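Predicted acetyltransferase (Clostridium acetobutylicum, PDB 3MGD) binds acetyl-coenzyme A and probably transfers its acyl group to an acceptor, as in other GNAT-family acetyltransferases. Local coordinates at residues V16-R21 against N89-P94; L51-A56 against I63-I68. All coordinates share one frame; numbering follows the deposited sequence. Where two conformers were deposited one is given.

Contact 1 of 2, residues V16-R21 against N89-P94; sequences VSIRKR and NMYTEP. With ACO (acetyl coenzyme *a), chain C.
Ile18, Arg19 and Arg21 of the helix meet Asn89 and Tyr91 of strand 83-92 and Glu93 just after it. Tyr91 points toward the helix, with CG anti to the backbone N (chi1 -178°). Its CD2 lies 4.1 Å from Ile18 CG2. In the conformer given, Arg21 NH2 comes to the ring edge, and Tyr91 CE2 lies over one guanidinium face, offset toward its rim. The two planes are 68° apart. Arg21 NH2 forms a salt bridge with Glu93 OE1, but the modelled bond is very short, so its exact geometry is doubtful. Arg19 NH1 gives a weak hydrogen bond to Asn89 OD1 (2.8 Å), and a water in the guanidinium plane takes a bond from NH1 at 2.9 Å. Arg19 NH2 also gives a hydrogen bond to Pro75 O of the second subunit, and Asn89 ND2 is hydrogen-bonded to Glu53 OE2. On the strand, Met90 O accepts from ACO N4P (2.6 Å), and Thr92 N gives a nearly straight bond to ACO O9P (2.9 Å). These backbone bonds hold the pantetheine arm beside the strand, as in GNAT enzymes. Segment 16-21 of helix 12-25 crosses residues 89-92 at 78°, while helix 101-115 packs on Met90 and Thr92, and strand 61-72 lies alongside.

Contact 2 of 2, residues L51-A56 against I63-I68; sequences LVEWIA and IATAAI
This contact is an antiparallel beta hairpin in the central sheet of the GNAT fold, formed by strands 51-58 and 61-72. Val52 pairs with Ile68, Trp54 with Ala66 and Ala56 with Ala64 as hydrogen-bonded pairs. Glu53 with Ala67 and Ile55 with Thr65 are the non-hydrogen-bonded pairs between them. The bond from Val52 N to Ile68 O measures 2.9 Å, and Ile68 N returns one to Val52 O. Near the turn, Ile63 and Ala64 both face Ala56 in a classic beta bulge. Ala56 O accepts from Ile63 N at 2.7 Å and only weakly from Ala64 N. Val52, Trp54, Ala56, Ala64, Ala66 and Ile68 share one face of the sheet. There Val52 CB touches Ile68 CG2, and the CB atoms of Ala56 and Ala64 meet at 4.1 Å. Helix 101-115 covers this face. Its Glu112 accepts from Trp54 NE1, and its Arg108 makes a cation-pi contact with the indole. Glu53, Ile55, Thr65 and Ala67 lie on the other face, where Phe42 of helix 35-47 packs on Glu53. Glu53 has CG anti to the backbone N (chi1 175°), and the chain bends at chi2; its buried carboxylate reaches across to the partner strand. OE2 takes a hydrogen bond from Asn89 ND2 and rests 3.5 Å from Ala67 CB, while OE1 lies 3.5 Å from Thr65 CB.

The centres of the two contacts are about 9 Å apart, and both belong to the same mixed sheet. Along the chain the order is 16-21, 51-56, 63-68 and 89-94, so the hairpin of contact 2 falls between the two halves of contact 1. Strands 61-72 and 83-92 are sheet neighbours and join the contacts directly. Thr65 OG1 is probably hydrogen-bonded to Asn89 O (2.8 Å), and Glu93 N to Ile63 O. Ile18 CD1 of the helix also packs on Thr65 CG2. Strand 61-72 of contact 2 thus flanks the acetyl-CoA strand, with strand 51-58 beyond it, while contact 1 places helix 12-25 over one face of the sheet.

Contact 1 of 2, residues V16-R21 against N89-P94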
ATOM      1  N   VAL A  16       2.105  11.344 -17.592  1.00 17.50           N
ATOM      2  CA  VAL A  16       1.165  12.204 -16.902  1.00 14.99           C
ATOM      3  C   VAL A  16      -0.145  12.315 -17.679  1.00 16.75           C
ATOM      4  O   VAL A  16      -1.228  12.156 -17.106  1.00 15.89           O
ATOM      5  CB  VAL A  16       1.760  13.609 -16.642  1.00 18.69           C
ATOM      6  CG1 VAL A  16       0.671  14.570 -16.179  1.00 21.15           C
ATOM      7  CG2 VAL A  16       2.896  13.522 -15.612  1.00 19.87           C
ATOM      8  N   SER A  17      -0.054  12.600 -18.979  1.00 20.51           N
ATOM      9  CA  SER A  17      -1.258  12.723 -19.813  1.00 21.10           C
ATOM     10  C   SER A  17      -2.041  11.421 -19.886  1.00 15.53           C
ATOM     11  O   SER A  17      -3.273  11.418 -19.803  1.00 17.80           O
ATOM     12  CB  SER A  17      -0.893  13.167 -21.236  1.00 26.02           C
ATOM     13  OG  SER A  17      -0.429  14.499 -21.233  1.00 30.24           O
ATOM     14  N   ILE A  18      -1.329  10.317 -20.063  1.00 17.50           N
ATOM     15  CA  ILE A  18      -1.994   9.023 -20.178  1.00 17.16           C
ATOM     16  C   ILE A  18      -2.666   8.641 -18.868  1.00 21.26           C
ATOM     17  O   ILE A  18      -3.762   8.080 -18.882  1.00 17.23           O
ATOM     18  CB  ILE A  18      -1.029   7.919 -20.590  1.00 23.62           C
ATOM     19  CG1 ILE A  18      -0.383   8.270 -21.933  1.00 29.83           C
ATOM     20  CG2 ILE A  18      -1.762   6.576 -20.653  1.00 25.13           C
ATOM     21  CD1 ILE A  18       0.767   7.355 -22.315  1.00 29.20           C
ATOM     22  N   ARG A  19      -2.028   8.946 -17.733  1.00 17.39           N
ATOM     23  CA  ARG A  19      -2.685   8.661 -16.451  1.00 15.31           C
ATOM     24  C   ARG A  19      -3.991   9.439 -16.303  1.00 18.99           C
ATOM     25  O   ARG A  19      -4.991   8.889 -15.867  1.00 17.71           O
ATOM     26  CB  ARG A  19      -1.769   8.890 -15.234  1.00 17.83           C
ATOM     27  CG  ARG A  19      -2.494   8.637 -13.893  1.00 16.78           C
ATOM     28  CD  ARG A  19      -1.563   8.341 -12.691  1.00 17.85           C
ATOM     29  NE  ARG A  19      -2.364   8.290 -11.466  1.00 14.11           N
ATOM     30  CZ  ARG A  19      -3.101   7.246 -11.088  1.00 14.81           C
ATOM     31  NH1 ARG A  19      -3.147   6.137 -11.827  1.00 15.84           N
ATOM     32  NH2 ARG A  19      -3.827   7.321  -9.982  1.00 16.60           N
ATOM     33  N   LYS A  20      -3.997  10.724 -16.641  1.00 16.94           N
ATOM     34  CA  LYS A  20      -5.253  11.476 -16.579  1.00 17.16           C
ATOM     35  C   LYS A  20      -6.310  10.869 -17.502  1.00 17.30           C
ATOM     36  O   LYS A  20      -7.479  10.728 -17.128  1.00 20.56           O
ATOM     37  CB  LYS A  20      -5.033  12.956 -16.924  1.00 17.25           C
ATOM     38  CG  LYS A  20      -4.202  13.732 -15.908  1.00 23.88           C
ATOM     39  CD  LYS A  20      -4.186  15.239 -16.187  1.00 28.26           C
ATOM     40  CE  LYS A  20      -3.469  15.571 -17.466  1.00 27.97           C
ATOM     41  NZ  LYS A  20      -3.244  17.058 -17.636  1.00 20.93           N
ATOM     42  N   ARG A  21      -5.884  10.511 -18.705  0.50 19.41           N
ATOM     43  CA  ARG A  21      -6.775   9.927 -19.693  0.50 19.63           C
ATOM     44  C   ARG A  21      -7.395   8.636 -19.161  0.50 20.91           C
ATOM     45  O   ARG A  21      -8.588   8.391 -19.325  0.50 18.82           O
ATOM     46  CB  ARG A  21      -5.978   9.645 -20.955  0.50 20.44           C
ATOM     47  CG  ARG A  21      -6.813   9.378 -22.174  0.50 21.40           C
ATOM     48  CD  ARG A  21      -5.949   9.580 -23.387  0.50 24.43           C
ATOM     49  NE  ARG A  21      -6.177   8.545 -24.378  0.50 29.16           N
ATOM     50  CZ  ARG A  21      -5.222   8.045 -25.150  0.50 22.93           C
ATOM     51  NH1 ARG A  21      -3.969   8.479 -25.042  0.50 22.03           N
ATOM     52  NH2 ARG A  21      -5.527   7.100 -26.011  0.50  8.89           N
ATOM     53  N   ASN A  89      -1.501   2.337 -13.157  1.00 13.22           N
ATOM     54  CA  ASN A  89      -1.277   3.017 -14.415  1.00 15.76           C
ATOM     55  C   ASN A  89      -1.444   2.100 -15.610  1.00 16.31           C
ATOM     56  O   ASN A  89      -0.698   2.201 -16.575  1.00 16.71           O
ATOM     57  CB  ASN A  89       0.111   3.668 -14.453  1.00 14.97           C
ATOM     58  CG  ASN A  89       0.259   4.777 -13.438  1.00 17.22           C
ATOM     59  OD1 ASN A  89      -0.705   5.164 -12.787  1.00 21.92           O
ATOM     60  ND2 ASN A  89       1.482   5.278 -13.278  1.00 16.41           N
HETATM   61  N   MSE A  90      -2.403   1.185 -15.547  1.00 15.20           N
HETATM   62  CA  MSE A  90      -2.651   0.348 -16.702  1.00 17.80           C
HETATM   63  C   MSE A  90      -3.717   0.953 -17.608  1.00 17.40           C
HETATM   64  O   MSE A  90      -4.814   1.308 -17.182  1.00 17.16           O
HETATM   65  CB  MSE A  90      -2.997  -1.076 -16.289  1.00 17.73           C
HETATM   66  CG  MSE A  90      -1.804  -1.748 -15.576  1.00 18.03           C
HETATM   67 SE   MSE A  90      -2.118  -3.632 -15.361  1.00 34.28          SE
HETATM   68  CE  MSE A  90      -2.114  -4.163 -17.243  1.00 23.31           C
ATOM     69  N   TYR A  91      -3.371   1.061 -18.877  1.00 16.72           N
ATOM     70  CA  TYR A  91      -4.270   1.660 -19.853  1.00 15.80           C
ATOM     71  C   TYR A  91      -3.942   1.047 -21.198  1.00 17.69           C
ATOM     72  O   TYR A  91      -2.774   0.890 -21.549  1.00 20.67           O
ATOM     73  CB  TYR A  91      -4.106   3.186 -19.889  1.00 18.18           C
ATOM     74  CG  TYR A  91      -5.069   3.834 -20.873  1.00 19.76           C
ATOM     75  CD1 TYR A  91      -6.377   4.114 -20.508  1.00 18.82           C
ATOM     76  CD2 TYR A  91      -4.672   4.129 -22.164  1.00 21.95           C
ATOM     77  CE1 TYR A  91      -7.278   4.696 -21.421  1.00 21.05           C
ATOM     78  CE2 TYR A  91      -5.555   4.698 -23.078  1.00 19.61           C
ATOM     79  CZ  TYR A  91      -6.850   4.982 -22.705  1.00 24.19           C
ATOM     80  OH  TYR A  91      -7.713   5.552 -23.639  1.00 27.31           O
ATOM     81  N   THR A  92      -4.976   0.628 -21.914  1.00 18.49           N
ATOM     82  CA  THR A  92      -4.819   0.223 -23.297  1.00 17.15           C
ATOM     83  C   THR A  92      -5.770   1.077 -24.156  1.00 22.70           C
ATOM     84  O   THR A  92      -6.941   1.254 -23.801  1.00 21.73           O
ATOM     85  CB  THR A  92      -5.175  -1.267 -23.514  1.00 17.49           C
ATOM     86  OG1 THR A  92      -4.273  -2.102 -22.779  1.00 20.52           O
ATOM     87  CG2 THR A  92      -5.085  -1.614 -25.026  1.00 20.23           C
ATOM     88  N   GLU A  93      -5.258   1.604 -25.268  1.00 20.51           N
ATOM     89  CA  GLU A  93      -6.063   2.357 -26.231  1.00 24.65           C
ATOM     90  C   GLU A  93      -7.316   1.552 -26.555  1.00 23.80           C
ATOM     91  O   GLU A  93      -7.219   0.354 -26.821  1.00 25.55           O
ATOM     92  CB  GLU A  93      -5.242   2.589 -27.509  1.00 32.18           C
ATOM     93  CG  GLU A  93      -5.948   3.403 -28.579  1.00 39.99           C
ATOM     94  CD  GLU A  93      -6.160   4.850 -28.166  1.00 37.63           C
ATOM     95  OE1 GLU A  93      -5.188   5.489 -27.711  1.00 30.05           O
ATOM     96  OE2 GLU A  93      -7.295   5.347 -28.303  1.00 36.90           O
ATOM     97  N   PRO A  94      -8.504   2.192 -26.505  1.00 23.34           N
ATOM     98  CA  PRO A  94      -9.752   1.440 -26.687  1.00 25.08           C
ATOM     99  C   PRO A  94      -9.823   0.560 -27.940  1.00 21.66           C
ATOM    100  O   PRO A  94     -10.251  -0.585 -27.828  1.00 22.41           O
ATOM    101  CB  PRO A  94     -10.817   2.537 -26.704  1.00 26.48           C
ATOM    102  CG  PRO A  94     -10.245   3.574 -25.772  1.00 27.71           C
ATOM    103  CD  PRO A  94      -8.759   3.571 -26.059  1.00 23.16           C
TER
HETATM  104  N1A ACO C 200      -7.963 -15.261 -25.993  1.00 52.99           N
HETATM  105  C2A ACO C 200      -9.292 -14.966 -25.675  1.00 52.46           C
HETATM  106  N3A ACO C 200      -9.622 -13.731 -25.067  1.00 46.69           N
HETATM  107  C4A ACO C 200      -8.567 -12.774 -24.776  1.00 43.40           C
HETATM  108  C5A ACO C 200      -7.205 -13.073 -25.102  1.00 46.17           C
HETATM  109  C6A ACO C 200      -6.884 -14.287 -25.696  1.00 46.44           C
HETATM  110  N6A ACO C 200      -5.505 -14.585 -26.024  1.00 41.70           N
HETATM  111  N7A ACO C 200      -6.387 -11.958 -24.711  1.00 44.63           N
HETATM  112  C8A ACO C 200      -7.221 -10.996 -24.160  1.00 37.09           C
HETATM  113  N9A ACO C 200      -8.583 -11.505 -24.175  1.00 33.93           N
HETATM  114  C1B ACO C 200      -9.744 -10.723 -23.786  1.00 32.88           C
HETATM  115  C2B ACO C 200      -9.935 -11.110 -22.310  1.00 41.54           C
HETATM  116  O2B ACO C 200     -10.142 -12.428 -21.918  1.00 43.47           O
HETATM  117  C3B ACO C 200     -10.870 -10.025 -21.826  1.00 45.79           C
HETATM  118  O3B ACO C 200     -12.258 -10.204 -21.988  1.00 47.88           O
HETATM  119  P3B ACO C 200     -13.192 -10.834 -20.861  1.00 73.19           P
HETATM  120  O7A ACO C 200     -14.489 -11.365 -21.564  1.00 49.13           O
HETATM  121  O8A ACO C 200     -13.568  -9.752 -19.826  1.00 69.14           O
HETATM  122  O9A ACO C 200     -12.484 -11.975 -20.160  1.00 73.23           O
HETATM  123  C4B ACO C 200     -10.232  -8.776 -22.529  1.00 22.40           C
HETATM  124  O4B ACO C 200      -9.838  -9.291 -23.853  1.00 29.07           O
HETATM  125  C5B ACO C 200      -9.260  -7.830 -21.853  1.00 23.96           C
HETATM  126  O5B ACO C 200      -7.992  -8.416 -21.687  1.00 24.05           O
HETATM  127  P1A ACO C 200      -6.696  -7.709 -22.252  1.00 22.49           P
HETATM  128  O1A ACO C 200      -6.710  -7.603 -23.785  1.00 24.05           O
HETATM  129  O2A ACO C 200      -5.489  -8.477 -21.722  1.00 22.11           O
HETATM  130  O3A ACO C 200      -6.714  -6.271 -21.604  1.00 24.10           O
HETATM  131  P2A ACO C 200      -6.731  -4.908 -22.429  1.00 21.90           P
HETATM  132  O4A ACO C 200      -8.055  -4.707 -23.242  1.00 23.29           O
HETATM  133  O5A ACO C 200      -5.490  -4.766 -23.267  1.00 18.78           O
HETATM  134  O6A ACO C 200      -6.603  -3.760 -21.358  1.00 23.56           O
HETATM  135  CBP ACO C 200      -7.517  -2.447 -19.530  1.00 19.69           C
HETATM  136  CCP ACO C 200      -7.384  -3.808 -20.197  1.00 18.72           C
HETATM  137  CDP ACO C 200      -8.165  -2.590 -18.162  1.00 15.32           C
HETATM  138  CEP ACO C 200      -6.148  -1.862 -19.425  1.00 20.30           C
HETATM  139  CAP ACO C 200      -8.431  -1.549 -20.429  1.00 27.02           C
HETATM  140  OAP ACO C 200      -9.722  -2.049 -20.531  1.00 25.36           O
HETATM  141  C9P ACO C 200      -8.389  -0.075 -20.108  1.00 22.45           C
HETATM  142  O9P ACO C 200      -7.460   0.654 -20.456  1.00 18.40           O
HETATM  143  N8P ACO C 200      -9.520   0.455 -19.375  1.00 20.05           N
HETATM  144  C7P ACO C 200      -9.542   1.854 -18.953  1.00 16.18           C
HETATM  145  C6P ACO C 200      -8.492   2.149 -17.946  1.00 18.88           C
HETATM  146  C5P ACO C 200      -8.496   1.125 -16.833  1.00 20.10           C
HETATM  147  O5P ACO C 200      -9.555   0.767 -16.316  1.00 24.11           O
HETATM  148  N4P ACO C 200      -7.245   0.565 -16.450  1.00 17.61           N
HETATM  149  C3P ACO C 200      -7.101  -0.224 -15.252  1.00 16.76           C
HETATM  150  C2P ACO C 200      -7.024   0.533 -13.951  1.00 20.40           C
HETATM  151  S1P ACO C 200      -6.692  -0.483 -12.533  1.00 19.98           S
HETATM  152  C   ACO C 200      -5.048  -0.784 -12.357  1.00 22.52           C
HETATM  153  O   ACO C 200      -4.254  -0.298 -13.149  1.00 20.04           O
HETATM  154  CH3 ACO C 200      -4.588  -1.746 -11.332  1.00 18.17           C
HETATM  155  O   HOH W   1      -4.304   3.498 -11.519  1.00 23.80           O

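Contact 2 of 2, residues L51-A56 against I63-I68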
ATOM      1  N   LEU A  51       9.397   2.952  -9.106  1.00 18.28           N
ATOM      2  CA  LEU A  51       8.326   2.769 -10.078  1.00 15.52           C
ATOM      3  C   LEU A  51       8.945   2.305 -11.397  1.00 17.64           C
ATOM      4  O   LEU A  51       9.958   2.850 -11.824  1.00 17.63           O
ATOM      5  CB  LEU A  51       7.591   4.093 -10.317  1.00 14.00           C
ATOM      6  CG  LEU A  51       6.387   3.984 -11.261  1.00 16.67           C
ATOM      7  CD1 LEU A  51       5.207   3.289 -10.539  1.00 16.08           C
ATOM      8  CD2 LEU A  51       5.975   5.360 -11.820  1.00 17.51           C
ATOM      9  N   VAL A  52       8.349   1.294 -12.022  1.00 17.58           N
ATOM     10  CA  VAL A  52       8.712   0.898 -13.383  1.00 15.94           C
ATOM     11  C   VAL A  52       7.450   0.933 -14.242  1.00 19.00           C
ATOM     12  O   VAL A  52       6.470   0.268 -13.936  1.00 16.88           O
ATOM     13  CB  VAL A  52       9.314  -0.529 -13.438  1.00 21.48           C
ATOM     14  CG1 VAL A  52       9.524  -0.981 -14.886  1.00 18.18           C
ATOM     15  CG2 VAL A  52      10.638  -0.593 -12.652  1.00 22.32           C
ATOM     16  N   GLU A  53       7.469   1.720 -15.309  1.00 19.87           N
ATOM     17  CA  GLU A  53       6.284   1.834 -16.155  1.00 19.54           C
ATOM     18  C   GLU A  53       6.636   1.403 -17.561  1.00 20.21           C
ATOM     19  O   GLU A  53       7.459   2.027 -18.226  1.00 20.18           O
ATOM     20  CB  GLU A  53       5.696   3.252 -16.120  1.00 19.78           C
ATOM     21  CG  GLU A  53       4.513   3.467 -17.099  1.00 15.58           C
ATOM     22  CD  GLU A  53       3.443   4.425 -16.569  1.00 21.53           C
ATOM     23  OE1 GLU A  53       2.597   4.870 -17.381  1.00 19.70           O
ATOM     24  OE2 GLU A  53       3.444   4.742 -15.356  1.00 19.45           O
ATOM     25  N   TRP A  54       6.034   0.298 -17.989  1.00 17.19           N
ATOM     26  CA  TRP A  54       6.258  -0.224 -19.321  1.00 17.14           C
ATOM     27  C   TRP A  54       5.301   0.466 -20.287  1.00 21.12           C
ATOM     28  O   TRP A  54       4.164   0.803 -19.930  1.00 19.75           O
ATOM     29  CB  TRP A  54       6.030  -1.736 -19.352  1.00 16.67           C
ATOM     30  CG  TRP A  54       7.227  -2.540 -18.942  1.00 21.16           C
ATOM     31  CD1 TRP A  54       7.546  -2.973 -17.681  1.00 19.57           C
ATOM     32  CD2 TRP A  54       8.263  -3.013 -19.808  1.00 17.81           C
ATOM     33  NE1 TRP A  54       8.727  -3.693 -17.717  1.00 22.62           N
ATOM     34  CE2 TRP A  54       9.179  -3.733 -19.016  1.00 18.75           C
ATOM     35  CE3 TRP A  54       8.496  -2.907 -21.185  1.00 18.21           C
ATOM     36  CZ2 TRP A  54      10.322  -4.323 -19.551  1.00 24.92           C
ATOM     37  CZ3 TRP A  54       9.628  -3.495 -21.716  1.00 20.31           C
ATOM     38  CH2 TRP A  54      10.530  -4.194 -20.903  1.00 24.57           C
ATOM     39  N   ILE A  55       5.769   0.693 -21.508  1.00 19.75           N
ATOM     40  CA  ILE A  55       4.902   1.257 -22.537  1.00 18.65           C
ATOM     41  C   ILE A  55       4.943   0.420 -23.813  1.00 21.94           C
ATOM     42  O   ILE A  55       5.961  -0.176 -24.148  1.00 20.90           O
ATOM     43  CB  ILE A  55       5.257   2.736 -22.865  1.00 36.57           C
ATOM     44  CG1 ILE A  55       6.536   2.827 -23.681  1.00 43.00           C
ATOM     45  CG2 ILE A  55       5.390   3.574 -21.603  1.00 36.02           C
ATOM     46  CD1 ILE A  55       6.920   4.250 -24.003  1.00 46.14           C
ATOM     47  N   ALA A  56       3.814   0.363 -24.502  1.00 21.33           N
ATOM     48  CA  ALA A  56       3.729  -0.300 -25.796  1.00 24.48           C
ATOM     49  C   ALA A  56       3.514   0.817 -26.791  1.00 23.52           C
ATOM     50  O   ALA A  56       2.617   1.647 -26.602  1.00 23.80           O
ATOM     51  CB  ALA A  56       2.564  -1.262 -25.827  1.00 23.53           C
ATOM     52  N   ILE A  63       0.386   3.108 -27.241  1.00 21.80           N
ATOM     53  CA  ILE A  63      -0.814   2.295 -27.324  1.00 20.90           C
ATOM     54  C   ILE A  63      -1.277   1.815 -25.948  1.00 19.21           C
ATOM     55  O   ILE A  63      -2.480   1.731 -25.679  1.00 23.24           O
ATOM     56  CB  ILE A  63      -0.544   1.050 -28.188  1.00 30.55           C
ATOM     57  CG1 ILE A  63      -0.183   1.464 -29.613  1.00 35.76           C
ATOM     58  CG2 ILE A  63      -1.745   0.120 -28.189  1.00 30.87           C
ATOM     59  CD1 ILE A  63      -1.299   2.203 -30.320  1.00 41.25           C
ATOM     60  N   ALA A  64      -0.323   1.469 -25.083  1.00 20.33           N
ATOM     61  CA  ALA A  64      -0.668   0.982 -23.749  1.00 19.10           C
ATOM     62  C   ALA A  64       0.416   1.335 -22.730  1.00 19.63           C
ATOM     63  O   ALA A  64       1.574   1.558 -23.080  1.00 20.04           O
ATOM     64  CB  ALA A  64      -0.916  -0.520 -23.769  1.00 17.51           C
ATOM     65  N   THR A  65       0.019   1.418 -21.470  1.00 17.77           N
ATOM     66  CA  THR A  65       0.974   1.561 -20.384  1.00 15.67           C
ATOM     67  C   THR A  65       0.620   0.549 -19.298  1.00 17.09           C
ATOM     68  O   THR A  65      -0.490   0.018 -19.274  1.00 19.24           O
ATOM     69  CB  THR A  65       0.901   2.955 -19.742  1.00 18.42           C
ATOM     70  OG1 THR A  65      -0.405   3.162 -19.182  1.00 18.30           O
ATOM     71  CG2 THR A  65       1.193   4.051 -20.769  1.00 19.50           C
ATOM     72  N   ALA A  66       1.568   0.303 -18.394  1.00 16.24           N
ATOM     73  CA  ALA A  66       1.341  -0.564 -17.234  1.00 18.49           C
ATOM     74  C   ALA A  66       2.500  -0.333 -16.282  1.00 18.30           C
ATOM     75  O   ALA A  66       3.654  -0.357 -16.707  1.00 17.85           O
ATOM     76  CB  ALA A  66       1.311  -2.015 -17.661  1.00 16.64           C
ATOM     77  N   ALA A  67       2.216  -0.084 -15.010  1.00 15.90           N
ATOM     78  CA  ALA A  67       3.322   0.182 -14.070  1.00 14.14           C
ATOM     79  C   ALA A  67       3.277  -0.692 -12.831  1.00 14.60           C
ATOM     80  O   ALA A  67       2.234  -1.251 -12.473  1.00 14.61           O
ATOM     81  CB  ALA A  67       3.365   1.654 -13.662  1.00 18.28           C
ATOM     82  N   ILE A  68       4.425  -0.798 -12.171  1.00 16.02           N
ATOM     83  CA  ILE A  68       4.483  -1.468 -10.885  1.00 16.44           C
ATOM     84  C   ILE A  68       5.306  -0.572  -9.983  1.00 16.95           C
ATOM     85  O   ILE A  68       6.361  -0.076 -10.395  1.00 14.15           O
ATOM     86  CB  ILE A  68       5.066  -2.907 -10.992  1.00 19.32           C
ATOM     87  CG1 ILE A  68       4.991  -3.634  -9.646  1.00 19.34           C
ATOM     88  CG2 ILE A  68       6.496  -2.902 -11.580  1.00 17.22           C
ATOM     89  CD1 ILE A  68       5.126  -5.141  -9.758  1.00 17.45           C
TER